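Side-chain contacts in phosphomethylpyrimidine kinase (Pyrococcus furiosus, PDB 2PB9), which probably makes thiamine phosphate through its C-terminal ThiN domain, the part present here, and phosphorylates hydroxymethylpyrimidine and its phosphate through an N-terminal ThiD kinase section: residues Lys5-Ile8 and Tyr9-Thr13; Ile143-Ala146 and Ile147-Lys151. All coordinates share one frame; numbering follows the deposited sequence.

Contact 1: residues Lys5-Ile8 and Tyr9-Thr13; sequences KWRI and YEELT
The first helix of this C-terminal ThiN construct, residues 5-21, brings Trp6 against Tyr9 and Glu10, three and four positions further on. The helical backbone is set by i to i+4 bonds, among them Tyr9 N to Lys5 O (2.9 Å) and Glu10 N to Trp6 O (2.8 Å). With chi1 at 178°, Trp6 CG lies opposite the backbone N and beside the carbonyl carbon, which places the indole alongside the following turn. Glu10 bends at chi2 and lays CG over one face of that indole, 3.1 Å from Trp6 CE2. Its carboxylate is almost parallel to the ring, the planes differing by 4°, with Glu10 OE2 3.1 Å from Trp6 CZ2. Tyr9 meets the six-membered ring obliquely: centroids are 5.3 Å apart, planes 39°, and Tyr9 CD2 approaches Trp6 CZ3. Were Glu10 an alanine, the indole face would probably lose the CG and carboxylate lying against it, and the ring would be freer to turn about chi2. On another side of the helix Ile8 and Leu12 are buried, reaching Phe72 and Val70 of strand 70-72, respectively, and both also touching Tyr37 of strand 35-38. Tyr9 O takes two donors from Thr13, one turn on: the hydroxyl, with Thr13 OG1 2.6 Å from Tyr9 O, and the backbone, with Thr13 N 3.0 Å from Tyr9 O.

Contact 2: residues Ile143-Ala146 and Ile147-Lys151; sequences IETA and IKRIK
Thr145 and Arg149 lie side by side and point the same way on the C-terminal turn of helix 138-149, and the Arg149 side chain can be traced outward from the backbone. Its CB sits near two carbonyls of the preceding turn, 3.2 Å from Ala146 O and slightly further from Thr145 O. CG leaves anti to the backbone N (chi1 174°), and bends at chi2 and chi3 then turn CD and NE back along the helix. As a result the guanidinium returns to Thr145: NH2 comes 3.3 Å from Thr145 CG2, an oblique approach to the flat group, with CZ behind it. NH2 also gives a weak hydrogen bond to Phe121 O. Thr145 OG1 is hydrogen-bonded to Trp141 O, one turn earlier.

The backbone shows the helix running out. Ile147 N to Ile143 O (2.8 Å) and Lys148 N to Glu144 O (2.7 Å, N-H...O 162°) are regular, whereas Arg149 N is shared weakly between Thr145 O (2.9 Å, 127°) and Ala146 O (3.4 Å), and Ile150 is the first residue to leave helical angles. Glu144 OE1 and Lys148 NZ lie 4.4 Å apart, beyond a salt bridge, so any attraction is probably weak; Glu144 OE2 instead makes a salt bridge with Arg87.

On the buried side, Ile147 CD1 crosses to Ile143 CG2 at 3.7 Å. This pair packs against helix 77-86, where both residues touch Tyr85, while Ala146 O accepts from Ser120 OG, and Arg149 and Ile150 rest on strand 118-121.

Contacts 1 and 2 are each internal to one helix, and the two do not touch: their centres are about 29 Å apart and their nearest atoms about 17 Å. They fall on opposite sides of the chain's centre, about 17 Å and 15 Å from it respectively. The seven-stranded mixed sheet relates them, because helix 5-21 packs on strands 70-72 and 35-38, the former outermost at one end within this chain, and the end of helix 138-149 meets strand 118-121, outermost at the other. Contact 1 closes before contact 2 opens along the sequence. No catalytic or ligand-binding residue is known among them, so both are best read as helix packing toward opposite ends of the sheet.

Contact 1: residues Lys5-Ile8 and Tyr9-Thr13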
# COMPACT_ATOMS: atom_id res chain seq x y z
N LYS A 5 13.37 29.70 27.76
CA LYS A 5 12.18 28.88 28.05
C LYS A 5 10.84 29.59 28.23
O LYS A 5 9.88 29.23 27.58
CB LYS A 5 12.42 27.99 29.27
CG LYS A 5 13.32 26.81 29.01
CD LYS A 5 13.00 25.68 29.96
CE LYS A 5 13.61 24.37 29.50
NZ LYS A 5 12.95 23.18 30.14
N TRP A 6 10.78 30.56 29.13
CA TRP A 6 9.52 31.25 29.34
C TRP A 6 8.97 31.86 28.05
O TRP A 6 7.78 31.73 27.75
CB TRP A 6 9.66 32.36 30.38
CG TRP A 6 8.37 33.10 30.55
CD1 TRP A 6 8.09 34.36 30.14
CD2 TRP A 6 7.16 32.59 31.14
NE1 TRP A 6 6.79 34.68 30.43
CE2 TRP A 6 6.19 33.61 31.04
CE3 TRP A 6 6.81 31.37 31.73
CZ2 TRP A 6 4.89 33.45 31.52
CZ3 TRP A 6 5.50 31.21 32.20
CH2 TRP A 6 4.56 32.25 32.09
N ARG A 7 9.84 32.51 27.29
CA ARG A 7 9.43 33.13 26.03
C ARG A 7 8.87 32.09 25.07
O ARG A 7 7.89 32.35 24.36
CB ARG A 7 10.63 33.84 25.40
CG ARG A 7 10.33 34.50 24.06
CD ARG A 7 11.57 35.16 23.50
NE ARG A 7 12.16 36.03 24.52
CZ ARG A 7 13.41 36.50 24.50
NH1 ARG A 7 14.24 36.18 23.51
NH2 ARG A 7 13.82 37.27 25.50
N ILE A 8 9.49 30.92 25.07
CA ILE A 8 9.08 29.81 24.22
C ILE A 8 7.70 29.33 24.65
O ILE A 8 6.80 29.17 23.83
CB ILE A 8 10.07 28.62 24.31
CG1 ILE A 8 11.47 29.07 23.89
CG2 ILE A 8 9.61 27.48 23.42
CD1 ILE A 8 12.48 27.96 23.89
N TYR A 9 7.54 29.10 25.95
CA TYR A 9 6.27 28.64 26.51
C TYR A 9 5.13 29.64 26.29
O TYR A 9 3.98 29.25 26.05
CB TYR A 9 6.43 28.38 28.01
CG TYR A 9 5.12 28.17 28.74
CD1 TYR A 9 4.47 26.93 28.72
CD2 TYR A 9 4.53 29.22 29.44
CE1 TYR A 9 3.25 26.75 29.39
CE2 TYR A 9 3.32 29.05 30.10
CZ TYR A 9 2.69 27.82 30.07
OH TYR A 9 1.50 27.67 30.74
N GLU A 10 5.44 30.94 26.36
CA GLU A 10 4.44 31.98 26.18
C GLU A 10 3.99 32.15 24.75
O GLU A 10 2.79 32.15 24.47
CB GLU A 10 4.97 33.31 26.68
CG GLU A 10 4.91 33.44 28.17
CD GLU A 10 3.49 33.61 28.66
OE1 GLU A 10 2.93 34.71 28.46
OE2 GLU A 10 2.93 32.63 29.22
N GLU A 11 4.95 32.30 23.85
CA GLU A 11 4.65 32.50 22.44
C GLU A 11 3.87 31.33 21.84
O GLU A 11 2.96 31.54 21.03
CB GLU A 11 5.95 32.74 21.67
CG GLU A 11 6.59 34.09 22.00
CD GLU A 11 7.56 34.60 20.94
OE1 GLU A 11 7.87 35.81 20.98
OE2 GLU A 11 8.02 33.80 20.08
N LEU A 12 4.21 30.11 22.23
CA LEU A 12 3.52 28.95 21.71
C LEU A 12 2.15 28.86 22.36
O LEU A 12 1.14 28.69 21.67
CB LEU A 12 4.34 27.68 21.99
CG LEU A 12 3.73 26.35 21.50
CD1 LEU A 12 3.27 26.50 20.06
CD2 LEU A 12 4.74 25.22 21.63
N THR A 13 2.10 29.01 23.67
CA THR A 13 0.83 28.94 24.38
C THR A 13 -0.16 29.95 23.81
O THR A 13 -1.36 29.71 23.79
CB THR A 13 1.03 29.17 25.90
OG1 THR A 13 1.70 28.03 26.47
CG2 THR A 13 -0.29 29.36 26.60

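Contact 2: residues Ile143-Ala146 and Ile147-Lys151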
# COMPACT_ATOMS: atom_id res chain seq x y z
N ILE A 143 12.39 14.60 5.95
CA ILE A 143 12.72 16.02 5.99
C ILE A 143 13.91 16.37 5.10
O ILE A 143 13.88 17.35 4.37
CB ILE A 143 13.02 16.48 7.46
CG1 ILE A 143 11.81 16.19 8.35
CG2 ILE A 143 13.33 17.98 7.49
CD1 ILE A 143 10.51 16.85 7.92
N GLU A 144 14.96 15.55 5.16
CA GLU A 144 16.15 15.79 4.35
C GLU A 144 15.84 15.60 2.87
O GLU A 144 16.22 16.41 2.03
CB GLU A 144 17.25 14.82 4.75
CG GLU A 144 17.70 14.95 6.18
CD GLU A 144 18.63 13.83 6.57
OE1 GLU A 144 19.62 13.61 5.83
OE2 GLU A 144 18.37 13.17 7.60
N THR A 145 15.17 14.50 2.56
CA THR A 145 14.80 14.20 1.19
C THR A 145 14.08 15.41 0.63
O THR A 145 14.45 15.92 -0.42
CB THR A 145 13.89 12.96 1.14
OG1 THR A 145 14.66 11.80 1.48
CG2 THR A 145 13.28 12.78 -0.23
N ALA A 146 13.06 15.87 1.35
CA ALA A 146 12.26 17.02 0.95
C ALA A 146 13.07 18.31 0.84
O ALA A 146 12.89 19.10 -0.10
CB ALA A 146 11.13 17.22 1.93
N ILE A 147 13.97 18.52 1.80
CA ILE A 147 14.81 19.71 1.84
C ILE A 147 15.84 19.72 0.70
O ILE A 147 16.09 20.77 0.10
CB ILE A 147 15.53 19.82 3.22
CG1 ILE A 147 14.56 20.46 4.24
CG2 ILE A 147 16.81 20.64 3.11
CD1 ILE A 147 15.12 20.62 5.65
N LYS A 148 16.41 18.56 0.41
CA LYS A 148 17.40 18.46 -0.65
C LYS A 148 16.74 18.41 -2.02
O LYS A 148 17.40 18.65 -3.03
CB LYS A 148 18.26 17.22 -0.44
CG LYS A 148 19.14 17.29 0.80
CD LYS A 148 19.99 16.04 0.94
CE LYS A 148 20.94 16.14 2.11
NZ LYS A 148 21.74 14.89 2.23
N ARG A 149 15.45 18.09 -2.05
CA ARG A 149 14.66 18.01 -3.28
C ARG A 149 14.77 19.34 -4.05
O ARG A 149 15.27 19.37 -5.17
CB ARG A 149 13.20 17.71 -2.92
CG ARG A 149 12.19 17.74 -4.05
CD ARG A 149 11.76 16.34 -4.47
NE ARG A 149 11.44 15.49 -3.33
CZ ARG A 149 11.08 14.21 -3.41
NH1 ARG A 149 10.99 13.61 -4.59
NH2 ARG A 149 10.83 13.52 -2.30
N ILE A 150 14.32 20.44 -3.44
CA ILE A 150 14.38 21.76 -4.07
C ILE A 150 15.65 22.50 -3.70
O ILE A 150 16.41 22.06 -2.85
CB ILE A 150 13.17 22.62 -3.65
CG1 ILE A 150 13.14 22.77 -2.13
CG2 ILE A 150 11.90 21.99 -4.16
CD1 ILE A 150 11.97 23.59 -1.63
N LYS A 151 15.87 23.65 -4.33
CA LYS A 151 17.06 24.44 -4.04
C LYS A 151 16.81 25.42 -2.90
O LYS A 151 17.70 25.67 -2.08
CB LYS A 151 17.52 25.19 -5.29